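Local coordinates for CalS13 (Micromonospora echinospora, PDB 4ZAS), which probably transfers an amino group to a keto sugar nucleotide, using pyridoxal 5'-phosphate, and binds dTDP-4-keto-6-deoxyglucose, at residues 388-391 with 392-395; 35-38 with 39-43. One frame throughout, in Å; residues are numbered along the deposited sequence.

Both contacts are beginnings of helices, at separate places in the sequence: interaction 2 leads from residues 35-38 into helix 41-49, and interaction 1, far later in the chain, starts helix 390-401, the last helix of the chain. Their centres lie about 24 Å apart and their nearest atoms about 11 Å, so they do not touch. What they share is the long helix 275-305, on which Met37 and Val41 pack at residues 280-284 and Leu388 and Arg393 at residues 297-302. This one helix thus carries two helix starts on separate stretches: interaction 2 beside the sugar-nucleotide pocket and the second subunit, interaction 1 as packing of the C-terminal helix away from both.

Interaction 1 of 2, residues 388-391 with 392-395; sequences LTED and DRSH
Glu390 O is gripped twice by Ser394, by its backbone N at 3.2 Å and by its hydroxyl OG, also at 3.2 Å. The two donors reach the carbonyl from opposite faces of its plane. Ser394 chi1 of -62° turns OG back beside its own backbone N, which lets one residue supply both bonds. At the start of helix 390-401, Thr389 and Asp392 close a capping box. Thr389 is the N-cap: its OG1 accepts from Asp392 N at 2.8 Å, while Thr389 N returns a bond to Asp392 OD2 at 3.2 Å. The return bond is nearly straight at its hydrogen (173°), yet it meets the oxygen from above the carboxylate plane. Together the pair satisfies an amide at the first turn, where no preceding turn can supply a carbonyl, and the Asp392 carboxylate would probably also interact favourably with the helix dipole. The regular ladder then takes over, Arg393 N bonding to Thr389 O and His395 N to Asp391 O. On the inner side, Leu388 CD2 lies 3.9 Å from Asp392 CB, and the leucine packs on Asn298 and Tyr302 of helix 275-305. Arg393 runs to the same helix, where NH1 bonds to Asn298 OD1 and the side chain makes a cation-pi contact with Phe301. Across the turn, Glu390 CG comes obliquely to within 3.7 Å of Arg393 NH2. The carboxylate and guanidinium planes are almost parallel, but Glu390 OE1 lies 4.3 Å from Arg393 NH2 and well out of the guanidinium plane; any attraction is probably one of charge alone, since no N-H points at the oxygen. His395 NE2 leads away to Ala345 O.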
loop_
_atom_site.group_PDB
_atom_site.type_symbol
_atom_site.label_atom_id
_atom_site.label_comp_id
_atom_site.label_asym_id
_atom_site.label_seq_id
_atom_site.Cartn_x
_atom_site.Cartn_y
_atom_site.Cartn_z
ATOM N N LEU A 388 0.735 -22.979 -21.332
ATOM C CA LEU A 388 0.107 -23.645 -22.465
ATOM C C LEU A 388 0.967 -24.784 -23.012
ATOM O O LEU A 388 2.106 -24.575 -23.426
ATOM C CB LEU A 388 -0.180 -22.652 -23.590
ATOM C CG LEU A 388 -1.238 -21.575 -23.399
ATOM C CD1 LEU A 388 -1.536 -20.916 -24.738
ATOM C CD2 LEU A 388 -2.481 -22.194 -22.838
ATOM N N THR A 389 0.402 -25.984 -23.058
ATOM C CA THR A 389 1.068 -27.079 -23.744
ATOM C C THR A 389 0.859 -26.909 -25.229
ATOM O O THR A 389 -0.020 -26.155 -25.663
ATOM C CB THR A 389 0.512 -28.434 -23.355
ATOM O OG1 THR A 389 -0.819 -28.551 -23.880
ATOM C CG2 THR A 389 0.508 -28.601 -21.842
ATOM N N GLU A 390 1.655 -27.621 -26.007
ATOM C CA GLU A 390 1.514 -27.568 -27.454
ATOM C C GLU A 390 0.091 -27.976 -27.851
ATOM O O GLU A 390 -0.515 -27.353 -28.714
ATOM C CB GLU A 390 2.568 -28.437 -28.129
ATOM C CG GLU A 390 2.809 -28.059 -29.575
ATOM C CD GLU A 390 3.946 -28.844 -30.205
ATOM O OE1 GLU A 390 5.122 -28.478 -29.969
ATOM O OE2 GLU A 390 3.659 -29.832 -30.918
ATOM N N ASP A 391 -0.467 -28.977 -27.176
ATOM C CA ASP A 391 -1.846 -29.362 -27.447
ATOM C C ASP A 391 -2.822 -28.242 -27.033
ATOM O O ASP A 391 -3.759 -27.962 -27.782
ATOM C CB ASP A 391 -2.220 -30.675 -26.727
ATOM C CG ASP A 391 -1.563 -31.912 -27.346
ATOM O OD1 ASP A 391 -1.054 -31.850 -28.490
ATOM O OD2 ASP A 391 -1.574 -32.967 -26.680
ATOM N N ASP A 392 -2.603 -27.592 -25.877
ATOM C CA ASP A 392 -3.473 -26.479 -25.441
ATOM C C ASP A 392 -3.570 -25.358 -26.492
ATOM O O ASP A 392 -4.658 -24.839 -26.778
ATOM C CB ASP A 392 -2.993 -25.871 -24.107
ATOM C CG ASP A 392 -3.187 -26.804 -22.907
ATOM O OD1 ASP A 392 -4.079 -27.680 -22.958
ATOM O OD2 ASP A 392 -2.475 -26.623 -21.885
ATOM N N ARG A 393 -2.419 -25.019 -27.069
ATOM C CA ARG A 393 -2.262 -23.965 -28.073
ATOM C C ARG A 393 -3.034 -24.290 -29.374
ATOM O O ARG A 393 -3.692 -23.431 -29.972
ATOM C CB ARG A 393 -0.777 -23.797 -28.364
ATOM C CG ARG A 393 -0.364 -22.442 -28.851
ATOM C CD ARG A 393 1.156 -22.377 -28.938
ATOM N NE ARG A 393 1.689 -23.438 -29.782
ATOM C CZ ARG A 393 2.985 -23.674 -29.960
ATOM N NH1 ARG A 393 3.893 -22.939 -29.321
ATOM N NH2 ARG A 393 3.370 -24.655 -30.784
ATOM N N SER A 394 -2.923 -25.539 -29.812
ATOM C CA SER A 394 -3.643 -26.028 -30.978
ATOM C C SER A 394 -5.144 -25.939 -30.755
ATOM O O SER A 394 -5.903 -25.594 -31.659
ATOM C CB SER A 394 -3.264 -27.477 -31.274
ATOM O OG SER A 394 -1.889 -27.587 -31.586
ATOM N N HIS A 395 -5.558 -26.255 -29.536
ATOM C CA HIS A 395 -6.963 -26.279 -29.181
ATOM C C HIS A 395 -7.628 -24.921 -29.296
ATOM O O HIS A 395 -8.781 -24.832 -29.709
ATOM C CB HIS A 395 -7.136 -26.802 -27.768
ATOM C CG HIS A 395 -8.563 -26.922 -27.357
ATOM N ND1 HIS A 395 -9.450 -27.763 -27.990
ATOM C CD2 HIS A 395 -9.271 -26.284 -26.396
ATOM C CE1 HIS A 395 -10.640 -27.649 -27.429
ATOM N NE2 HIS A 395 -10.557 -26.755 -26.460
#

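Interaction 2 of 2, residues 35-38 with 39-43; sequences VAMS and PDVST
With chi1 at 171°, Ser38 places OG opposite its backbone N and beside its carbonyl carbon, bringing the hydroxyl to the following peptide and to Asp40 N; Met37, bent at chi2 (69°) and chi3, curls its thioether toward Val41. Ser38 OG accepts from Asp40 N at 3.3 Å, a fairly straight capping bond, and receives a further weak bond from Arg287 NE of helix 275-305. Arg287 NH2 also makes a long, weak ion pair with OD2 of the poorly ordered Asp40. Ser38 O takes a weak bond from Val41 N at 3.4 Å, closing a type I beta turn with Pro39 and Asp40 at its corners. Val41 CG2 sits 3.2 Å from Ser38 O and 3.7 Å from Met37 SD, and the Met37 and Val41 side chains cross at about a right angle. Replacing Ser38 by an alanine would probably leave Asp40 N without its capping acceptor and make the turn less firmly fixed ahead of the helix. Helix 275-305 packs against both, Ile280 on Met37 and Ser283 on Val41, while Leu54 and Leu49 of the second subunit pack on Met37 and Val41 respectively. Val35, just upstream, touches dTDP-4-keto-6-deoxyglucose. From that edge of the sugar-nucleotide pocket the chain passes into helix 41-49, at the dimer interface, through an ST turn combined with a type I beta turn.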
loop_
_atom_site.group_PDB
_atom_site.type_symbol
_atom_site.label_atom_id
_atom_site.label_comp_id
_atom_site.label_asym_id
_atom_site.label_seq_id
_atom_site.Cartn_x
_atom_site.Cartn_y
_atom_site.Cartn_z
ATOM N N VAL A 35 -0.230 -18.011 -11.722
ATOM C CA VAL A 35 0.852 -17.614 -10.829
ATOM C C VAL A 35 2.146 -18.335 -11.192
ATOM O O VAL A 35 2.171 -19.554 -11.302
ATOM C CB VAL A 35 0.487 -17.894 -9.355
ATOM C CG1 VAL A 35 1.692 -17.684 -8.456
ATOM C CG2 VAL A 35 -0.675 -17.029 -8.921
ATOM N N ALA A 36 3.219 -17.579 -11.388
ATOM C CA ALA A 36 4.517 -18.179 -11.670
ATOM C C ALA A 36 5.426 -18.136 -10.440
ATOM O O ALA A 36 6.011 -17.107 -10.131
ATOM C CB ALA A 36 5.186 -17.482 -12.843
ATOM N N MET A 37 5.552 -19.261 -9.751
ATOM C CA MET A 37 6.368 -19.333 -8.549
ATOM C C MET A 37 7.441 -20.407 -8.716
ATOM O O MET A 37 7.133 -21.570 -8.957
ATOM C CB MET A 37 5.510 -19.653 -7.324
ATOM C CG MET A 37 6.213 -19.375 -6.010
ATOM S SD MET A 37 6.432 -17.597 -5.781
ATOM C CE MET A 37 4.740 -17.063 -5.808
ATOM N N SER A 38 8.702 -20.010 -8.626
ATOM C CA SER A 38 9.786 -20.967 -8.677
ATOM C C SER A 38 9.615 -21.926 -7.508
ATOM O O SER A 38 9.190 -21.516 -6.428
ATOM C CB SER A 38 11.135 -20.254 -8.627
ATOM O OG SER A 38 12.186 -21.185 -8.458
ATOM N N PRO A 39 9.934 -23.206 -7.706
ATOM C CA PRO A 39 9.818 -24.161 -6.592
ATOM C C PRO A 39 10.877 -23.937 -5.506
ATOM O O PRO A 39 10.824 -24.557 -4.452
ATOM C CB PRO A 39 10.013 -25.521 -7.274
ATOM C CG PRO A 39 10.860 -25.213 -8.479
ATOM C CD PRO A 39 10.439 -23.840 -8.937
ATOM N N ASP A 40 11.829 -23.054 -5.789
ATOM C CA ASP A 40 12.955 -22.780 -4.907
ATOM C C ASP A 40 12.656 -21.707 -3.858
ATOM O O ASP A 40 13.457 -21.469 -2.952
ATOM C CB ASP A 40 14.155 -22.338 -5.750
ATOM C CG ASP A 40 14.684 -23.445 -6.649
ATOM O OD1 ASP A 40 14.646 -24.626 -6.238
ATOM O OD2 ASP A 40 15.138 -23.130 -7.773
ATOM N N VAL A 41 11.504 -21.061 -4.001
ATOM C CA VAL A 41 11.144 -19.896 -3.204
ATOM C C VAL A 41 11.134 -20.185 -1.708
ATOM O O VAL A 41 11.595 -19.368 -0.918
ATOM C CB VAL A 41 9.782 -19.340 -3.642
ATOM C CG1 VAL A 41 9.335 -18.259 -2.713
ATOM C CG2 VAL A 41 9.874 -18.769 -5.026
ATOM N N SER A 42 10.636 -21.356 -1.328
ATOM C CA SER A 42 10.460 -21.679 0.080
ATOM C C SER A 42 11.742 -21.510 0.884
ATOM O O SER A 42 11.720 -20.965 1.989
ATOM C CB SER A 42 9.950 -23.116 0.222
ATOM O OG SER A 42 9.960 -23.551 1.574
ATOM N N THR A 43 12.860 -21.933 0.306
ATOM C CA THR A 43 14.158 -21.841 0.963
ATOM C C THR A 43 14.581 -20.392 1.211
ATOM O O THR A 43 15.035 -20.032 2.296
ATOM C CB THR A 43 15.217 -22.550 0.135
ATOM O OG1 THR A 43 14.864 -23.937 0.021
ATOM C CG2 THR A 43 16.566 -22.428 0.793
#